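Local atomic coordinates of enoyl CoA hydratase/isomerase (Crotonase) (Legionella pneumophila subsp. pneumophila, PDB entry 3I47), a protein that probably acts as an enoyl-CoA hydratase or isomerase of the crotonase family, enzymes that work on the double bonds of acyl-CoA thioesters. Residues A[24-29]-A[54-59]; A[121-126]-A[194-199]; A[215-220]-A[225-230]. One frame throughout, in Å; residues are numbered along the deposited sequence. Where two conformers were deposited one is given.

Contact 1: residues A[24-29]-A[54-59]; sequences KHNAFD and LKANGK
The carboxamide of Asn26 lies between two parts of segment 54-59. Slightly off one side of its plane sits the backbone carbonyl of Asn57, to which ND2 donates a weak hydrogen bond: Asn26 ND2 and Asn57 O are 3.2 Å apart, and the N-H...O angle is only 130°. Well out on the other side is a methyl group, with Ala56 CB 3.5 Å from Asn26 ND2. The second flat group, the imidazole of His25, is met obliquely by the aliphatic part of Lys59, whose CD comes to 4.0 Å from His25 NE2, and it also pairs edge-to-face with the ring of His60. The lysine amino group continues past the ring, leaving Lys59 NZ 6.1 Å from His25 NE2, so that pair is a packing contact and not a polar one.

The carboxamide reaches the far segment because CG of Asn26 stands anti to the carbonyl carbon (chi1 -65°). What fixes its rotation is largely a set of bonds to the backbone nearby: OD1 accepts from Arg21 N, while ND2 also donates to His60 O. A buried polar group is thus satisfied at both ends, and the weak bond to Asn57 O is a supplement. Asn57 turns its own side chain away, giving ND2 to Asn20.

His25 and Asn26 both have positive phi, which folds the chain into a tight bend before Asp29 caps helix 30-45. This pairing of an asparagine-bearing loop with the chain leaving strand 51-56, to which His25 is also tied by a backbone bond with Ala63, is consistent with the crotonase fold, in which the chain following that strand contributes a peptide N-H to the oxyanion hole for the thioester carbonyl.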
loop_
_atom_site.group_PDB
_atom_site.type_symbol
_atom_site.label_atom_id
_atom_site.label_comp_id
_atom_site.label_asym_id
_atom_site.label_seq_id
_atom_site.Cartn_x
_atom_site.Cartn_y
_atom_site.Cartn_z
ATOM N N LYS A 24 -9.268 7.379 18.702
ATOM C CA LYS A 24 -8.746 6.037 18.968
ATOM C C LYS A 24 -7.425 5.774 18.234
ATOM O O LYS A 24 -6.930 4.647 18.229
ATOM C CB LYS A 24 -9.780 4.977 18.565
ATOM C CG LYS A 24 -11.115 5.072 19.312
ATOM C CD LYS A 24 -11.171 4.113 20.475
ATOM C CE LYS A 24 -12.490 4.242 21.237
ATOM N NZ LYS A 24 -13.694 4.013 20.374
ATOM N N HIS A 25 -6.860 6.816 17.625
ATOM C CA HIS A 25 -5.582 6.707 16.892
ATOM C C HIS A 25 -5.601 5.614 15.827
ATOM O O HIS A 25 -4.579 4.941 15.582
ATOM C CB HIS A 25 -4.413 6.477 17.861
ATOM C CG HIS A 25 -4.224 7.581 18.851
ATOM N ND1 HIS A 25 -3.773 7.359 20.134
ATOM C CD2 HIS A 25 -4.418 8.915 18.745
ATOM C CE1 HIS A 25 -3.701 8.512 20.778
ATOM N NE2 HIS A 25 -4.085 9.471 19.956
ATOM N N ASN A 26 -6.757 5.447 15.183
ATOM C CA ASN A 26 -6.909 4.471 14.101
ATOM C C ASN A 26 -6.532 3.052 14.493
ATOM O O ASN A 26 -6.060 2.270 13.668
ATOM C CB ASN A 26 -6.156 4.939 12.841
ATOM C CG ASN A 26 -6.752 6.188 12.280
ATOM O OD1 ASN A 26 -7.986 6.295 12.187
ATOM N ND2 ASN A 26 -5.906 7.150 11.906
ATOM N N ALA A 27 -6.800 2.713 15.752
ATOM C CA ALA A 27 -6.542 1.358 16.229
ATOM C C ALA A 27 -7.454 0.383 15.492
ATOM O O ALA A 27 -8.653 0.647 15.317
ATOM C CB ALA A 27 -6.737 1.277 17.734
ATOM N N PHE A 28 -6.882 -0.729 15.047
ATOM C CA PHE A 28 -7.573 -1.669 14.157
ATOM C C PHE A 28 -8.597 -2.560 14.853
ATOM O O PHE A 28 -8.390 -3.033 15.983
ATOM C CB PHE A 28 -6.546 -2.588 13.466
ATOM C CG PHE A 28 -5.871 -1.989 12.243
ATOM C CD1 PHE A 28 -5.953 -0.627 11.942
ATOM C CD2 PHE A 28 -5.121 -2.817 11.411
ATOM C CE1 PHE A 28 -5.294 -0.095 10.799
ATOM C CE2 PHE A 28 -4.480 -2.302 10.276
ATOM C CZ PHE A 28 -4.567 -0.952 9.978
ATOM N N ASP A 29 -9.714 -2.789 14.174
ATOM C CA ASP A 29 -10.613 -3.899 14.506
ATOM C C ASP A 29 -11.238 -4.422 13.214
ATOM O O ASP A 29 -10.972 -3.876 12.131
ATOM C CB ASP A 29 -11.662 -3.516 15.576
ATOM C CG ASP A 29 -12.610 -2.411 15.129
ATOM O OD1 ASP A 29 -12.949 -2.328 13.931
ATOM O OD2 ASP A 29 -13.069 -1.643 16.005
ATOM N N LEU A 54 -3.853 5.136 0.589
ATOM C CA LEU A 54 -4.327 4.879 1.956
ATOM C C LEU A 54 -3.611 5.835 2.894
ATOM O O LEU A 54 -2.380 5.836 2.967
ATOM C CB LEU A 54 -4.010 3.438 2.384
ATOM C CG LEU A 54 -4.367 2.273 1.446
ATOM C CD1 LEU A 54 -3.989 0.926 2.094
ATOM C CD2 LEU A 54 -5.849 2.291 1.025
ATOM N N LYS A 55 -4.378 6.649 3.615
ATOM C CA LYS A 55 -3.803 7.623 4.533
ATOM C C LYS A 55 -4.642 7.708 5.784
ATOM O O LYS A 55 -5.578 6.928 5.946
ATOM C CB LYS A 55 -3.639 8.998 3.864
ATOM C CG LYS A 55 -4.939 9.695 3.402
ATOM C CD LYS A 55 -4.599 11.012 2.692
ATOM C CE LYS A 55 -5.832 11.752 2.222
ATOM N NZ LYS A 55 -6.575 12.342 3.384
ATOM N N ALA A 56 -4.295 8.638 6.664
ATOM C CA ALA A 56 -4.927 8.697 7.981
ATOM C C ALA A 56 -4.973 10.125 8.490
ATOM O O ALA A 56 -4.085 10.927 8.202
ATOM C CB ALA A 56 -4.178 7.807 8.977
ATOM N N ASN A 57 -6.022 10.424 9.251
ATOM C CA ASN A 57 -6.097 11.663 10.017
ATOM C C ASN A 57 -5.678 11.421 11.463
ATOM O O ASN A 57 -5.522 10.277 11.896
ATOM C CB ASN A 57 -7.518 12.231 9.973
ATOM C CG ASN A 57 -7.874 12.817 8.618
ATOM O OD1 ASN A 57 -7.004 13.271 7.867
ATOM N ND2 ASN A 57 -9.168 12.806 8.287
ATOM N N GLY A 58 -5.482 12.511 12.201
ATOM C CA GLY A 58 -5.062 12.428 13.594
ATOM C C GLY A 58 -3.560 12.238 13.744
ATOM O O GLY A 58 -2.797 12.414 12.789
ATOM N N LYS A 59 -3.146 11.885 14.956
ATOM C CA LYS A 59 -1.725 11.800 15.305
ATOM C C LYS A 59 -1.011 10.625 14.644
ATOM O O LYS A 59 0.177 10.726 14.315
ATOM C CB LYS A 59 -1.549 11.693 16.825
ATOM C CG LYS A 59 -2.089 12.880 17.608
ATOM C CD LYS A 59 -1.838 12.704 19.105
ATOM C CE LYS A 59 -2.384 13.873 19.920
ATOM N NZ LYS A 59 -1.948 15.184 19.356
#

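Contact 2: residues A[121-126]-A[194-199]; sequences CDIAIA and LKYASQ
Ile123 and Ile125 both reach the phenol ring of Tyr196, and those two meetings make up the first shell. The CD1 methyl of Ile123 arrives at the ring edge, close to the ring plane, with Ile123 CD1 3.9 Å from Tyr196 CE2; the branch methyl backs it up, Ile123 CG2 lying 4.1 Å from the same Tyr196 CE2. Ile125 uses its terminal methyl alone and approaches at a slant, its CD1 4.0 Å from Tyr196 CD2. The CD2 and CE2 side of the ring therefore serves both isoleucines, and the contact is wholly apolar.

The geometry follows from two regular elements. Two residues apart on a strand, the isoleucines project from the same face of the sheet, whereas Ala124 between them points the other way. On the helix, the tyrosine swings its ring out to them because CG is anti to the backbone nitrogen (chi1 -176°).

A second shell positions these groups. His182, from the strand beside 123-127, meets the Tyr196 ring edge-to-face. Ile125 is also packed by Leu189, Phe192 and Thr193, and Ile123 by Ile200, all on helix 189-201. Backbone bonds hold both isoleucines to strand 102-106, and Ala197 touches that strand at Ile103 as well as Val51 and Val53 of strand 51-56.

Helix 189-201 thus lies against one face of the mainly parallel sheet and spans several of its strands, a layering of helix on sheet that belongs to the core of the crotonase fold.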
loop_
_atom_site.group_PDB
_atom_site.type_symbol
_atom_site.label_atom_id
_atom_site.label_comp_id
_atom_site.label_asym_id
_atom_site.label_seq_id
_atom_site.Cartn_x
_atom_site.Cartn_y
_atom_site.Cartn_z
ATOM N N CYS A 121 1.135 -2.151 0.155
ATOM C CA CYS A 121 1.057 -1.148 -0.912
ATOM C C CYS A 121 2.329 -1.181 -1.760
ATOM O O CYS A 121 3.384 -1.609 -1.293
ATOM C CB CYS A 121 0.868 0.248 -0.328
ATOM S SG CYS A 121 -0.795 0.509 0.350
ATOM N N ASP A 122 2.228 -0.709 -2.997
ATOM C CA ASP A 122 3.419 -0.650 -3.863
ATOM C C ASP A 122 4.461 0.310 -3.295
ATOM O O ASP A 122 5.667 0.053 -3.372
ATOM C CB ASP A 122 3.087 -0.150 -5.268
ATOM C CG ASP A 122 2.151 -1.055 -6.024
ATOM O OD1 ASP A 122 2.289 -2.299 -5.958
ATOM O OD2 ASP A 122 1.286 -0.488 -6.718
ATOM N N ILE A 123 3.976 1.428 -2.767
ATOM C CA ILE A 123 4.822 2.546 -2.370
ATOM C C ILE A 123 4.352 3.024 -1.007
ATOM O O ILE A 123 3.149 3.108 -0.771
ATOM C CB ILE A 123 4.707 3.728 -3.357
ATOM C CG1 ILE A 123 5.164 3.319 -4.767
ATOM C CG2 ILE A 123 5.496 4.945 -2.853
ATOM C CD1 ILE A 123 4.610 4.256 -5.867
ATOM N N ALA A 124 5.290 3.325 -0.114
ATOM C CA ALA A 124 4.942 3.945 1.156
ATOM C C ALA A 124 5.769 5.210 1.346
ATOM O O ALA A 124 6.971 5.241 1.041
ATOM C CB ALA A 124 5.115 2.957 2.344
ATOM N N ILE A 125 5.094 6.260 1.806
ATOM C CA ILE A 125 5.679 7.567 2.027
ATOM C C ILE A 125 5.483 7.863 3.505
ATOM O O ILE A 125 4.351 7.783 4.003
ATOM C CB ILE A 125 4.935 8.640 1.197
ATOM C CG1 ILE A 125 5.025 8.340 -0.314
ATOM C CG2 ILE A 125 5.498 10.046 1.512
ATOM C CD1 ILE A 125 4.076 9.195 -1.189
ATOM N N ALA A 126 6.568 8.181 4.210
ATOM C CA ALA A 126 6.494 8.455 5.643
ATOM C C ALA A 126 6.920 9.879 5.953
ATOM O O ALA A 126 7.812 10.428 5.285
ATOM C CB ALA A 126 7.364 7.475 6.405
ATOM N N LEU A 194 -0.080 13.872 -2.383
ATOM C CA LEU A 194 -1.058 14.190 -3.426
ATOM C C LEU A 194 -0.387 14.513 -4.761
ATOM O O LEU A 194 -0.834 14.064 -5.819
ATOM C CB LEU A 194 -1.959 15.350 -3.006
ATOM C CG LEU A 194 -2.908 15.094 -1.838
ATOM C CD1 LEU A 194 -3.716 16.355 -1.551
ATOM C CD2 LEU A 194 -3.832 13.911 -2.122
ATOM N N LYS A 195 0.707 15.261 -4.707
ATOM C CA LYS A 195 1.435 15.614 -5.921
ATOM C C LYS A 195 2.086 14.401 -6.561
ATOM O O LYS A 195 2.078 14.252 -7.789
ATOM C CB LYS A 195 2.480 16.683 -5.633
ATOM C CG LYS A 195 1.866 18.047 -5.442
ATOM C CD LYS A 195 2.854 19.130 -5.755
ATOM C CE LYS A 195 2.227 20.479 -5.533
ATOM N NZ LYS A 195 3.263 21.536 -5.554
ATOM N N TYR A 196 2.643 13.527 -5.726
ATOM C CA TYR A 196 3.335 12.344 -6.205
ATOM C C TYR A 196 2.338 11.374 -6.837
ATOM O O TYR A 196 2.605 10.813 -7.908
ATOM C CB TYR A 196 4.101 11.709 -5.042
ATOM C CG TYR A 196 4.953 10.518 -5.399
ATOM C CD1 TYR A 196 6.212 10.686 -5.970
ATOM C CD2 TYR A 196 4.518 9.230 -5.141
ATOM C CE1 TYR A 196 7.013 9.588 -6.290
ATOM C CE2 TYR A 196 5.307 8.120 -5.456
ATOM C CZ TYR A 196 6.557 8.315 -6.024
ATOM O OH TYR A 196 7.349 7.233 -6.327
ATOM N N ALA A 197 1.184 11.203 -6.185
ATOM C CA ALA A 197 0.128 10.341 -6.713
ATOM C C ALA A 197 -0.412 10.912 -8.022
ATOM O O ALA A 197 -0.609 10.165 -8.969
ATOM C CB ALA A 197 -1.000 10.156 -5.685
ATOM N N SER A 198 -0.601 12.232 -8.071
ATOM C CA SER A 198 -1.087 12.885 -9.290
ATOM C C SER A 198 -0.118 12.660 -10.445
ATOM O O SER A 198 -0.542 12.375 -11.575
ATOM C CB SER A 198 -1.338 14.375 -9.066
ATOM O OG SER A 198 -2.457 14.568 -8.221
ATOM N N GLN A 199 1.182 12.753 -10.169
ATOM C CA GLN A 199 2.199 12.505 -11.202
ATOM C C GLN A 199 2.109 11.105 -11.809
ATOM O O GLN A 199 2.180 10.946 -13.033
ATOM C CB GLN A 199 3.598 12.795 -10.669
ATOM C CG GLN A 199 3.865 14.291 -10.551
ATOM C CD GLN A 199 4.957 14.635 -9.551
ATOM O OE1 GLN A 199 5.575 13.756 -8.942
ATOM N NE2 GLN A 199 5.198 15.937 -9.373
#

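Contact 3: residues A[215-220]-A[225-230]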
loop_
_atom_site.group_PDB
_atom_site.type_symbol
_atom_site.label_atom_id
_atom_site.label_comp_id
_atom_site.label_asym_id
_atom_site.label_seq_id
_atom_site.Cartn_x
_atom_site.Cartn_y
_atom_site.Cartn_z
ATOM N N ALA A 215 7.134 -5.850 -13.766
ATOM C CA ALA A 215 8.060 -5.985 -12.639
ATOM C C ALA A 215 7.736 -7.240 -11.833
ATOM O O ALA A 215 8.626 -7.993 -11.460
ATOM C CB ALA A 215 8.031 -4.751 -11.750
ATOM N N GLN A 216 6.445 -7.459 -11.594
ATOM C CA GLN A 216 5.981 -8.632 -10.870
ATOM C C GLN A 216 6.336 -9.931 -11.595
ATOM O O GLN A 216 6.739 -10.910 -10.964
ATOM C CB GLN A 216 4.468 -8.533 -10.661
ATOM C CG GLN A 216 4.061 -7.400 -9.704
ATOM C CD GLN A 216 2.562 -7.087 -9.717
ATOM O OE1 GLN A 216 1.869 -7.247 -10.736
ATOM N NE2 GLN A 216 2.061 -6.616 -8.584
ATOM N N TYR A 217 6.216 -9.920 -12.920
ATOM C CA TYR A 217 6.428 -11.104 -13.742
ATOM C C TYR A 217 7.903 -11.496 -13.823
ATOM O O TYR A 217 8.256 -12.671 -13.662
ATOM C CB TYR A 217 5.870 -10.887 -15.149
ATOM C CG TYR A 217 6.108 -12.052 -16.085
ATOM C CD1 TYR A 217 5.281 -13.173 -16.058
ATOM C CD2 TYR A 217 7.166 -12.036 -16.994
ATOM C CE1 TYR A 217 5.496 -14.250 -16.919
ATOM C CE2 TYR A 217 7.392 -13.101 -17.851
ATOM C CZ TYR A 217 6.549 -14.205 -17.812
ATOM O OH TYR A 217 6.772 -15.264 -18.666
ATOM N N VAL A 218 8.771 -10.520 -14.065
ATOM C CA VAL A 218 10.180 -10.850 -14.258
ATOM C C VAL A 218 10.874 -11.234 -12.948
ATOM O O VAL A 218 11.860 -11.968 -12.958
ATOM C CB VAL A 218 10.974 -9.736 -15.018
ATOM C CG1 VAL A 218 10.314 -9.438 -16.366
ATOM C CG2 VAL A 218 11.126 -8.471 -14.179
ATOM N N ALA A 219 10.344 -10.753 -11.822
ATOM C CA ALA A 219 10.966 -11.003 -10.527
ATOM C C ALA A 219 11.220 -12.493 -10.304
ATOM O O ALA A 219 10.344 -13.328 -10.542
ATOM C CB ALA A 219 10.118 -10.415 -9.400
ATOM N N ASN A 220 12.442 -12.816 -9.888
ATOM C CA ASN A 220 12.824 -14.204 -9.567
ATOM C C ASN A 220 12.693 -15.221 -10.723
ATOM O O ASN A 220 12.647 -16.432 -10.484
ATOM C CB ASN A 220 12.055 -14.711 -8.327
ATOM C CG ASN A 220 11.912 -13.647 -7.238
ATOM O OD1 ASN A 220 10.797 -13.235 -6.894
ATOM N ND2 ASN A 220 13.041 -13.188 -6.703
ATOM N N GLU A 225 17.340 -16.877 -22.634
ATOM C CA GLU A 225 16.921 -16.429 -23.962
ATOM C C GLU A 225 15.403 -16.367 -24.096
ATOM O O GLU A 225 14.881 -15.454 -24.730
ATOM C CB GLU A 225 17.569 -17.271 -25.068
ATOM C CG GLU A 225 19.092 -17.101 -25.092
ATOM C CD GLU A 225 19.716 -17.378 -26.442
ATOM O OE1 GLU A 225 19.634 -18.535 -26.920
ATOM O OE2 GLU A 225 20.311 -16.434 -27.019
ATOM N N GLU A 226 14.699 -17.319 -23.481
ATOM C CA GLU A 226 13.234 -17.273 -23.422
ATOM C C GLU A 226 12.719 -15.942 -22.855
ATOM O O GLU A 226 11.829 -15.316 -23.441
ATOM C CB GLU A 226 12.680 -18.457 -22.609
ATOM C CG GLU A 226 11.156 -18.550 -22.587
ATOM C CD GLU A 226 10.649 -19.800 -21.872
ATOM O OE1 GLU A 226 10.581 -19.797 -20.624
ATOM O OE2 GLU A 226 10.310 -20.782 -22.565
ATOM N N LEU A 227 13.274 -15.516 -21.721
ATOM C CA LEU A 227 12.831 -14.283 -21.081
ATOM C C LEU A 227 13.178 -13.054 -21.921
ATOM O O LEU A 227 12.369 -12.122 -22.028
ATOM C CB LEU A 227 13.401 -14.144 -19.659
ATOM C CG LEU A 227 12.818 -12.978 -18.845
ATOM C CD1 LEU A 227 11.338 -13.193 -18.551
ATOM C CD2 LEU A 227 13.594 -12.784 -17.545
ATOM N N VAL A 228 14.370 -13.060 -22.517
ATOM C CA VAL A 228 14.783 -11.958 -23.397
ATOM C C VAL A 228 13.771 -11.787 -24.547
ATOM O O VAL A 228 13.279 -10.677 -24.786
ATOM C CB VAL A 228 16.212 -12.165 -23.950
ATOM C CG1 VAL A 228 16.584 -11.043 -24.931
ATOM C CG2 VAL A 228 17.218 -12.218 -22.807
ATOM N N ARG A 229 13.437 -12.892 -25.215
ATOM C CA ARG A 229 12.474 -12.867 -26.319
ATOM C C ARG A 229 11.102 -12.393 -25.846
ATOM O O ARG A 229 10.443 -11.601 -26.523
ATOM C CB ARG A 229 12.354 -14.249 -26.975
ATOM C CG ARG A 229 13.599 -14.701 -27.721
ATOM C CD ARG A 229 13.332 -15.956 -28.558
ATOM N NE ARG A 229 12.817 -17.073 -27.767
ATOM C CZ ARG A 229 13.573 -18.033 -27.238
ATOM N NH1 ARG A 229 14.886 -18.014 -27.401
ATOM N NH2 ARG A 229 13.012 -19.012 -26.541
ATOM N N TYR A 230 10.675 -12.878 -24.678
ATOM C CA TYR A 230 9.391 -12.451 -24.107
ATOM C C TYR A 230 9.377 -10.932 -23.905
ATOM O O TYR A 230 8.414 -10.259 -24.294
ATOM C CB TYR A 230 9.066 -13.188 -22.789
ATOM C CG TYR A 230 7.934 -12.546 -21.992
ATOM C CD1 TYR A 230 8.186 -11.493 -21.106
ATOM C CD2 TYR A 230 6.619 -12.977 -22.137
ATOM C CE1 TYR A 230 7.156 -10.881 -20.388
ATOM C CE2 TYR A 230 5.574 -12.378 -21.414
ATOM C CZ TYR A 230 5.856 -11.331 -20.545
ATOM O OH TYR A 230 4.846 -10.722 -19.826
#
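Tyr217 reaches across to helix 225-240 and lays its ring on that of Tyr230. From CB, which already heads toward the other helix, the side chain extends outward, CG being anti to the backbone nitrogen (chi1 177°), and the first ring atom to find a partner is CG itself, 4.2 Å from Tyr230 OH. Farther along one side of the ring the approach tightens: Tyr217 CD2 is 3.6 Å from Tyr230 CE1, and Tyr217 CE2 closes to 3.4 Å from that same CE1. Tyr217 CE2 also meets a methyl group, with Leu227 CD1 4.0 Å away at a slant to the ring. Beyond it, Tyr217 CZ lies 4.0 Å from Tyr230 CZ. At the tip the hydroxyl is still within packing distance of the partner ring, Tyr217 OH being 4.2 Å from Tyr230 CD2.

The rings form an offset stack, centroids 4.5 Å apart and planes inclined by 30°. Each puts one face to the other off-centre: CE2 of Tyr217 stands over the rim of the Tyr230 ring, and the hydroxyl oxygen of Tyr230 stands over the rim of the Tyr217 ring. Beside the stack, Leu227 bends its tip toward the other helix, its CD1 also lying loosely against Val218 CG1.

The connection between the helices adds to the same site. Lys221 makes a cation-pi contact with the Tyr217 ring and donates from NZ to Tyr217 O, near the end of helix 205-218, while Asp224 OD1 accepts from Leu227 N in the first turn of the next helix. No polar bond links the two segments, so dispersion and ring electrostatics probably carry the contact; with phenols supplying most of the surface, this helical hairpin is closed at its turn by groups compatible with both apolar packing and a partly solvent-exposed setting.

Overall arrangement
Contacts 1 and 2 are partly buried and reach the same six-stranded sheet, where they touch directly: Leu54 CD1 packs against Cys121 SG at 3.7 Å. Contact 3 is a surface contact, its centre about 39 Å from that of contact 1 and on the opposite side of the chain's centre. Contact 2 leads towards it, since helices 189-201 and 205-218 follow each other in the chain. Chemistry changes with place. A loop fastened beside a strand end combines a weak amide-to-carbonyl bond with lysine-imidazole packing; a helix laid on the sheet uses aliphatic branches against an aromatic ring; and two helices meeting at the surface are joined by stacked phenols.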